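Local coordinates for cystathionine beta-lyase family protein, YNBB B.subtilis ortholog (Clostridium acetobutylicum, PDB 3HVY) that is probably a pyridoxal-phosphate-dependent carbon-sulfur lyase of the cystathionine beta-lyase type, with a suggested part in aluminium resistance, at residues C311-I314 / M315-A318; D341-K344 / L345-I349. All coordinates share one frame; numbering follows the deposited sequence.

Contact 1 (C311-I314 / M315-A318)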
loop_
_atom_site.group_PDB
_atom_site.type_symbol
_atom_site.label_atom_id
_atom_site.label_comp_id
_atom_site.label_asym_id
_atom_site.label_seq_id
_atom_site.Cartn_x
_atom_site.Cartn_y
_atom_site.Cartn_z
ATOM N N CYS D 311 22.242 19.412 -21.901
ATOM C CA CYS D 311 21.286 20.408 -22.420
ATOM C C CYS D 311 21.957 21.794 -22.634
ATOM O O CYS D 311 21.792 22.437 -23.678
ATOM C CB CYS D 311 20.107 20.524 -21.458
ATOM S SG CYS D 311 18.879 21.757 -21.961
ATOM N N ALA D 312 22.646 22.290 -21.603
ATOM C CA ALA D 312 23.431 23.515 -21.657
ATOM C C ALA D 312 24.309 23.584 -22.923
ATOM O O ALA D 312 24.318 24.587 -23.610
ATOM C CB ALA D 312 24.355 23.638 -20.362
ATOM N N ARG D 313 25.098 22.533 -23.176
ATOM C CA ARG D 313 25.998 22.556 -24.325
ATOM C C ARG D 313 25.269 22.488 -25.646
ATOM O O ARG D 313 25.541 23.308 -26.525
ATOM C CB ARG D 313 27.063 21.474 -24.292
ATOM C CG ARG D 313 28.091 21.628 -25.396
ATOM C CD ARG D 313 28.681 23.032 -25.445
ATOM N NE ARG D 313 29.931 23.084 -26.245
ATOM C CZ ARG D 313 30.638 24.184 -26.517
ATOM N NH1 ARG D 313 30.262 25.408 -26.088
ATOM N NH2 ARG D 313 31.704 24.073 -27.300
ATOM N N ILE D 314 24.322 21.554 -25.792
ATOM C CA ILE D 314 23.645 21.436 -27.069
ATOM C C ILE D 314 22.797 22.679 -27.406
ATOM O O ILE D 314 22.788 23.118 -28.543
ATOM C CB ILE D 314 22.855 20.125 -27.224
ATOM C CG1 ILE D 314 22.640 19.832 -28.727
ATOM C CG2 ILE D 314 21.507 20.145 -26.424
ATOM C CD1 ILE D 314 21.876 18.458 -29.004
HETATM N N MSE D 315 22.133 23.287 -26.438
HETATM C CA MSE D 315 21.318 24.459 -26.760
HETATM C C MSE D 315 22.267 25.618 -27.128
HETATM O O MSE D 315 21.971 26.453 -27.972
HETATM C CB MSE D 315 20.390 24.818 -25.598
HETATM C CG MSE D 315 19.389 23.715 -25.224
HETATM SE SE MSE D 315 18.304 23.196 -26.724
HETATM C CE MSE D 315 17.168 24.771 -26.842
ATOM N N GLU D 316 23.421 25.665 -26.476
ATOM C CA GLU D 316 24.443 26.650 -26.824
ATOM C C GLU D 316 24.990 26.433 -28.260
ATOM O O GLU D 316 25.100 27.390 -29.041
ATOM C CB GLU D 316 25.552 26.584 -25.803
ATOM C CG GLU D 316 26.753 27.420 -26.045
ATOM C CD GLU D 316 27.584 27.510 -24.809
ATOM O OE1 GLU D 316 28.205 26.497 -24.409
ATOM O OE2 GLU D 316 27.556 28.595 -24.221
ATOM N N LEU D 317 25.284 25.179 -28.610
ATOM C CA LEU D 317 25.665 24.856 -29.976
ATOM C C LEU D 317 24.604 25.324 -30.974
ATOM O O LEU D 317 24.921 25.736 -32.095
ATOM C CB LEU D 317 25.922 23.362 -30.134
ATOM C CG LEU D 317 27.074 22.779 -29.346
ATOM C CD1 LEU D 317 27.568 21.458 -29.956
ATOM C CD2 LEU D 317 28.192 23.824 -29.289
ATOM N N ALA D 318 23.350 25.323 -30.539
ATOM C CA ALA D 318 22.225 25.785 -31.348
ATOM C C ALA D 318 22.049 27.307 -31.388
ATOM O O ALA D 318 21.138 27.786 -32.037
ATOM C CB ALA D 318 20.921 25.130 -30.837
HETATM O O HOH W 1 26.856 25.705 -22.288
#
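Arg-313 and Glu-316, one helical turn apart near the C-terminal end of helix 287-317, form a salt bridge in which NH1 of Arg-313 lies 2.9 Å from OE1 of Glu-316. OE1 sits in the guanidinium plane, yet NH1 approaches from above the carboxylate plane (50° out of it); the two flat groups stand nearly perpendicular, 88° apart. Over one guanidinium face rests the methyl CD2 of Leu-317, 3.6 Å from NE of Arg-313 and offset toward the rim. A bend at chi2 (51°) turns the arginine chain forward along the helix axis, placing the guanidinium edge at Glu-316 and one face against Leu-317. A water at 2.6 Å from OE1 of Glu-316 links it weakly to the carbonyl O of Ala-312. On the buried side, SG of Cys-311 touches CG of selenomethionine Met-315 at 3.8 Å, next to Ile-337 of strand 334-338, while Ile-314 packs on helix 411-422. Asp-30 of helix 18-55 takes NE of Arg-313 in a second salt bridge, and Tyr-326 adds a cation-pi contact. With carboxylates at both NE and NH1, the guanidinium is held in orientation; they probably favour its charged form, which offsets part of their negative charge.

Contact 2 (D341-K344 / L345-I349)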
loop_
_atom_site.group_PDB
_atom_site.type_symbol
_atom_site.label_atom_id
_atom_site.label_comp_id
_atom_site.label_asym_id
_atom_site.label_seq_id
_atom_site.Cartn_x
_atom_site.Cartn_y
_atom_site.Cartn_z
ATOM N N ASP D 341 12.229 34.331 -27.324
ATOM C CA ASP D 341 11.125 34.213 -28.235
ATOM C C ASP D 341 10.052 33.334 -27.576
ATOM O O ASP D 341 10.337 32.222 -27.110
ATOM C CB ASP D 341 11.614 33.633 -29.583
ATOM C CG ASP D 341 10.505 33.516 -30.611
ATOM O OD1 ASP D 341 10.064 34.557 -31.152
ATOM O OD2 ASP D 341 10.070 32.383 -30.873
ATOM N N GLU D 342 8.814 33.825 -27.573
ATOM C CA GLU D 342 7.736 33.143 -26.912
ATOM C C GLU D 342 7.402 31.806 -27.562
ATOM O O GLU D 342 7.249 30.810 -26.880
ATOM C CB GLU D 342 6.510 34.034 -26.850
ATOM C CG GLU D 342 5.366 33.418 -26.053
ATOM C CD GLU D 342 4.218 34.396 -25.808
ATOM O OE1 GLU D 342 4.321 35.545 -26.287
ATOM O OE2 GLU D 342 3.230 34.017 -25.123
ATOM N N LYS D 343 7.344 31.767 -28.876
ATOM C CA LYS D 343 6.999 30.536 -29.551
ATOM C C LYS D 343 8.027 29.459 -29.268
ATOM O O LYS D 343 7.666 28.320 -28.963
ATOM C CB LYS D 343 6.930 30.727 -31.035
ATOM C CG LYS D 343 6.524 29.475 -31.783
ATOM C CD LYS D 343 6.139 29.772 -33.231
ATOM C CE LYS D 343 5.295 28.661 -33.850
ATOM N NZ LYS D 343 6.014 27.354 -33.982
ATOM N N LYS D 344 9.301 29.819 -29.408
ATOM C CA LYS D 344 10.413 28.863 -29.167
ATOM C C LYS D 344 10.347 28.250 -27.766
ATOM O O LYS D 344 10.514 27.039 -27.580
ATOM C CB LYS D 344 11.765 29.536 -29.426
ATOM C CG LYS D 344 12.033 29.836 -30.885
ATOM C CD LYS D 344 13.325 30.615 -31.017
ATOM C CE LYS D 344 13.694 30.880 -32.446
ATOM N NZ LYS D 344 14.924 31.708 -32.463
ATOM N N LEU D 345 10.083 29.092 -26.776
ATOM C CA LEU D 345 9.940 28.628 -25.415
ATOM C C LEU D 345 8.831 27.591 -25.279
ATOM O O LEU D 345 9.007 26.542 -24.645
ATOM C CB LEU D 345 9.631 29.809 -24.502
ATOM C CG LEU D 345 9.295 29.556 -23.027
ATOM C CD1 LEU D 345 10.338 28.735 -22.297
ATOM C CD2 LEU D 345 9.071 30.894 -22.313
ATOM N N ILE D 346 7.678 27.916 -25.844
ATOM C CA ILE D 346 6.498 27.086 -25.674
ATOM C C ILE D 346 6.685 25.796 -26.416
ATOM O O ILE D 346 6.449 24.719 -25.865
ATOM C CB ILE D 346 5.227 27.818 -26.119
ATOM C CG1 ILE D 346 4.887 28.898 -25.058
ATOM C CG2 ILE D 346 4.094 26.826 -26.343
ATOM C CD1 ILE D 346 3.991 30.016 -25.588
ATOM N N ASP D 347 7.178 25.902 -27.635
ATOM C CA ASP D 347 7.443 24.734 -28.442
ATOM C C ASP D 347 8.418 23.789 -27.740
ATOM O O ASP D 347 8.268 22.581 -27.815
ATOM C CB ASP D 347 7.990 25.129 -29.814
ATOM C CG ASP D 347 6.898 25.676 -30.769
ATOM O OD1 ASP D 347 5.701 25.725 -30.373
ATOM O OD2 ASP D 347 7.248 26.043 -31.928
ATOM N N PHE D 348 9.423 24.346 -27.065
ATOM C CA PHE D 348 10.448 23.531 -26.423
ATOM C C PHE D 348 9.847 22.751 -25.246
ATOM O O PHE D 348 10.100 21.528 -25.084
ATOM C CB PHE D 348 11.617 24.397 -25.943
ATOM C CG PHE D 348 12.724 23.599 -25.285
ATOM C CD1 PHE D 348 13.758 23.082 -26.058
ATOM C CD2 PHE D 348 12.739 23.395 -23.905
ATOM C CE1 PHE D 348 14.797 22.339 -25.465
ATOM C CE2 PHE D 348 13.759 22.653 -23.300
ATOM C CZ PHE D 348 14.793 22.137 -24.095
ATOM N N ILE D 349 9.063 23.464 -24.438
ATOM C CA ILE D 349 8.407 22.883 -23.252
ATOM C C ILE D 349 7.405 21.819 -23.659
ATOM O O ILE D 349 7.422 20.707 -23.101
ATOM C CB ILE D 349 7.826 23.960 -22.327
ATOM C CG1 ILE D 349 9.020 24.767 -21.743
ATOM C CG2 ILE D 349 7.052 23.350 -21.179
ATOM C CD1 ILE D 349 8.713 25.603 -20.575
#
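OD2 of Asp-347 receives NZ of Lys-343 at 2.7 Å, on the syn lone pair, in a salt bridge between residues four apart on helix 342-354. The lysine runs extended through CD and turns only at its last torsion (chi4 -65°), which brings the ammonium to that side of OD2. Its aliphatic part helps to cover the same oxygen, CG of Lys-343 lying 3.5 Å from OD2 of Asp-347. Beneath the pair, N of Asp-347 donates to O of Lys-343 at 2.8 Å in a nearly straight bond, so backbone and side chains join the same two residues. A second i to i+4 pair lies on another side of the helix: CG of Glu-342 packs 3.7 Å from CD1 of Ile-346, the two side chains running alongside each other in the same direction. The first turn starts from an N-cap. Asp-341 precedes the helix, and its OD2 accepts N of Lys-344 at 3.1 Å, on the anti side and 26° out of the carboxylate plane. The carbonyl O of Asp-341 then takes N of Leu-345, the first of the helical backbone bonds. An acidic cap here probably also interacts favourably with the positive N-terminal end of the helix dipole. Across the helix from the salt bridge, Leu-345 and Ile-349 pack against Ala-395 of strand 392-396. Ile-346, on the flank, touches Ile-377 of strand 376-379. Phe-348 meets the ring of Phe-339 with the planes inclined at about 45°.

From the N terminus the chain passes through helix 18-55 and the seven-stranded mixed sheet before helix 287-317, whose last turns hold contact 1. It then forms strands 321-323 and 334-338 of the five-stranded antiparallel sheet and enters helix 342-354 at contact 2. Both contacts are local turns of helix, in series along the chain; neither encloses nor crosses the other. Their centres lie about 15 Å apart, and they meet where CE of Met-315 touches CE1 of Phe-348 at 3.7 Å, beside Phe-339. Contact 1 thus joins helices 18-55 and 411-422 to strand 334-338, whereas contact 2 packs on strands 376-379 and 392-396 of the same sheet.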